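Local coordinates for protein serine protease inhibitor 2 (Anopheles gambiae, PDB 3PZF) that inhibits clip-domain serine proteases of the mosquito hemolymph as a serpin, thereby restraining phenoloxidase activation and the melanization immune response, at residues N199-Y204 and Y215-G220. Sequence-based numbering, arbitrary orientation.
Sequences NVKPFY and YMEQNG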
loop_
_atom_site.group_PDB
_atom_site.type_symbol
_atom_site.label_atom_id
_atom_site.label_comp_id
_atom_site.label_asym_id
_atom_site.label_seq_id
_atom_site.Cartn_x
_atom_site.Cartn_y
_atom_site.Cartn_z
ATOM N N ASN A 199 -1.791 29.596 1.347
ATOM C CA ASN A 199 -0.939 29.125 2.418
ATOM C C ASN A 199 0.296 28.416 1.900
ATOM O O ASN A 199 0.684 27.379 2.425
ATOM C CB ASN A 199 -1.708 28.176 3.351
ATOM C CG ASN A 199 -1.183 28.228 4.781
ATOM O OD1 ASN A 199 -0.523 29.194 5.173
ATOM N ND2 ASN A 199 -1.485 27.195 5.568
ATOM N N VAL A 200 0.927 28.988 0.887
ATOM C CA VAL A 200 2.173 28.451 0.384
ATOM C C VAL A 200 3.313 28.762 1.338
ATOM O O VAL A 200 3.406 29.863 1.855
ATOM C CB VAL A 200 2.490 29.059 -1.008
ATOM C CG1 VAL A 200 3.989 28.910 -1.344
ATOM C CG2 VAL A 200 1.640 28.372 -2.058
ATOM N N LYS A 201 4.185 27.792 1.569
ATOM C CA LYS A 201 5.394 28.044 2.361
ATOM C C LYS A 201 6.479 27.201 1.764
ATOM O O LYS A 201 6.175 26.286 1.015
ATOM C CB LYS A 201 5.213 27.593 3.827
ATOM C CG LYS A 201 3.912 27.976 4.523
ATOM C CD LYS A 201 3.846 27.205 5.891
ATOM C CE LYS A 201 2.521 27.359 6.617
ATOM N NZ LYS A 201 2.299 28.739 7.141
ATOM N N PRO A 202 7.745 27.461 2.118
ATOM C CA PRO A 202 8.841 26.584 1.670
ATOM C C PRO A 202 8.712 25.149 2.189
ATOM O O PRO A 202 8.060 24.886 3.238
ATOM C CB PRO A 202 10.077 27.229 2.288
ATOM C CG PRO A 202 9.690 28.686 2.444
ATOM C CD PRO A 202 8.252 28.630 2.854
ATOM N N PHE A 203 9.335 24.224 1.456
ATOM C CA PHE A 203 9.431 22.810 1.863
ATOM C C PHE A 203 10.895 22.438 1.695
ATOM O O PHE A 203 11.496 22.752 0.667
ATOM C CB PHE A 203 8.570 21.902 0.979
ATOM C CG PHE A 203 8.642 20.445 1.360
ATOM C CD1 PHE A 203 7.787 19.932 2.331
ATOM C CD2 PHE A 203 9.587 19.599 0.778
ATOM C CE1 PHE A 203 7.850 18.589 2.716
ATOM C CE2 PHE A 203 9.657 18.256 1.150
ATOM C CZ PHE A 203 8.781 17.753 2.131
ATOM N N TYR A 204 11.496 21.839 2.716
ATOM C CA TYR A 204 12.940 21.621 2.700
ATOM C C TYR A 204 13.261 20.199 2.336
ATOM O O TYR A 204 13.363 19.336 3.201
ATOM C CB TYR A 204 13.540 21.990 4.044
ATOM C CG TYR A 204 13.285 23.439 4.339
ATOM C CD1 TYR A 204 14.122 24.422 3.803
ATOM C CD2 TYR A 204 12.177 23.844 5.066
ATOM C CE1 TYR A 204 13.891 25.758 4.017
ATOM C CE2 TYR A 204 11.934 25.219 5.300
ATOM C CZ TYR A 204 12.803 26.164 4.753
ATOM O OH TYR A 204 12.618 27.531 4.944
ATOM N N TYR A 215 0.046 24.407 2.258
ATOM C CA TYR A 215 -0.072 23.755 3.564
ATOM C C TYR A 215 -1.463 23.914 4.176
ATOM O O TYR A 215 -2.232 24.793 3.794
ATOM C CB TYR A 215 0.964 24.339 4.515
ATOM C CG TYR A 215 2.400 23.894 4.255
ATOM C CD1 TYR A 215 2.957 22.819 4.960
ATOM C CD2 TYR A 215 3.207 24.582 3.318
ATOM C CE1 TYR A 215 4.275 22.424 4.760
ATOM C CE2 TYR A 215 4.524 24.208 3.105
ATOM C CZ TYR A 215 5.059 23.144 3.834
ATOM O OH TYR A 215 6.364 22.767 3.609
ATOM N N MET A 216 -1.778 23.041 5.123
ATOM C CA MET A 216 -2.998 23.157 5.915
ATOM C C MET A 216 -2.584 23.017 7.371
ATOM O O MET A 216 -1.608 22.340 7.655
ATOM C CB MET A 216 -3.998 22.064 5.543
ATOM C CG MET A 216 -3.405 20.700 5.492
ATOM S SD MET A 216 -4.620 19.584 4.721
ATOM C CE MET A 216 -3.780 18.048 4.951
ATOM N N GLU A 217 -3.285 23.710 8.267
ATOM C CA GLU A 217 -2.884 23.827 9.680
ATOM C C GLU A 217 -4.108 23.735 10.552
ATOM O O GLU A 217 -5.139 24.326 10.220
ATOM C CB GLU A 217 -2.232 25.200 9.925
ATOM C CG GLU A 217 -1.051 25.470 9.024
ATOM C CD GLU A 217 -0.526 26.895 9.163
ATOM O OE1 GLU A 217 -0.361 27.380 10.311
ATOM O OE2 GLU A 217 -0.297 27.526 8.114
ATOM N N GLN A 218 -4.018 22.981 11.652
ATOM C CA GLN A 218 -5.049 23.074 12.683
ATOM C C GLN A 218 -4.497 22.807 14.066
ATOM O O GLN A 218 -3.402 22.272 14.201
ATOM C CB GLN A 218 -6.164 22.051 12.420
ATOM C CG GLN A 218 -5.762 20.607 12.684
ATOM C CD GLN A 218 -6.972 19.710 12.522
ATOM O OE1 GLN A 218 -7.877 19.776 13.327
ATOM N NE2 GLN A 218 -7.037 18.963 11.430
ATOM N N ASN A 219 -5.288 23.165 15.081
ATOM C CA ASN A 219 -5.070 22.729 16.458
ATOM C C ASN A 219 -6.057 21.621 16.767
ATOM O O ASN A 219 -7.254 21.773 16.520
ATOM C CB ASN A 219 -5.374 23.864 17.426
ATOM C CG ASN A 219 -4.426 25.008 17.276
ATOM O OD1 ASN A 219 -3.222 24.833 17.472
ATOM N ND2 ASN A 219 -4.951 26.197 16.933
ATOM N N GLY A 220 -5.582 20.523 17.334
ATOM C CA GLY A 220 -6.505 19.489 17.753
ATOM C C GLY A 220 -5.931 18.561 18.792
ATOM O O GLY A 220 -4.797 18.715 19.226
HETATM O O HOH W 1 1.539 29.450 10.013
#
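In the serpin fold, the antiparallel beta hairpin of strands 200-203 and 211-227 is joined just before its first strand, where Asn-199 meets Tyr-215 and Glu-217. Tyr-215 N donates to Asn-199 O (3.0 Å), continuing the pairing that Lys-201 makes with Ala-213. Beyond this bond the Tyr-215 ring runs back beside the first strand, its CG set off in that direction by lying anti to the carbonyl carbon (chi1 -74°). Its OH donates to Pro-202 O at 2.7 Å, and this hydroxyl oxygen also lies in the plane of the Phe-203 ring at its edge, 3.4 Å from Phe-203 CD1. Lys-201 passes over one face of the tyrosine, with CD 4.1 Å from the ring centroid in a CH-pi contact. It then bends at chi4 (-69°), and NZ forms a salt bridge with Glu-217 OE2 (3.0 Å), approaching from above the carboxylate plane. Asn-199 ND2 reaches the same oxygen on its anti side at 2.8 Å, the amide and carboxylate nearly coplanar, and also bonds weakly to Tyr-215 O. Water 1 bridges Lys-201 NZ and Glu-217 OE1. Two donors on OE2 and a water on OE1 should hold the carboxylate in its rotation; its partly exposed position and the lysine charge would both favour ionisation.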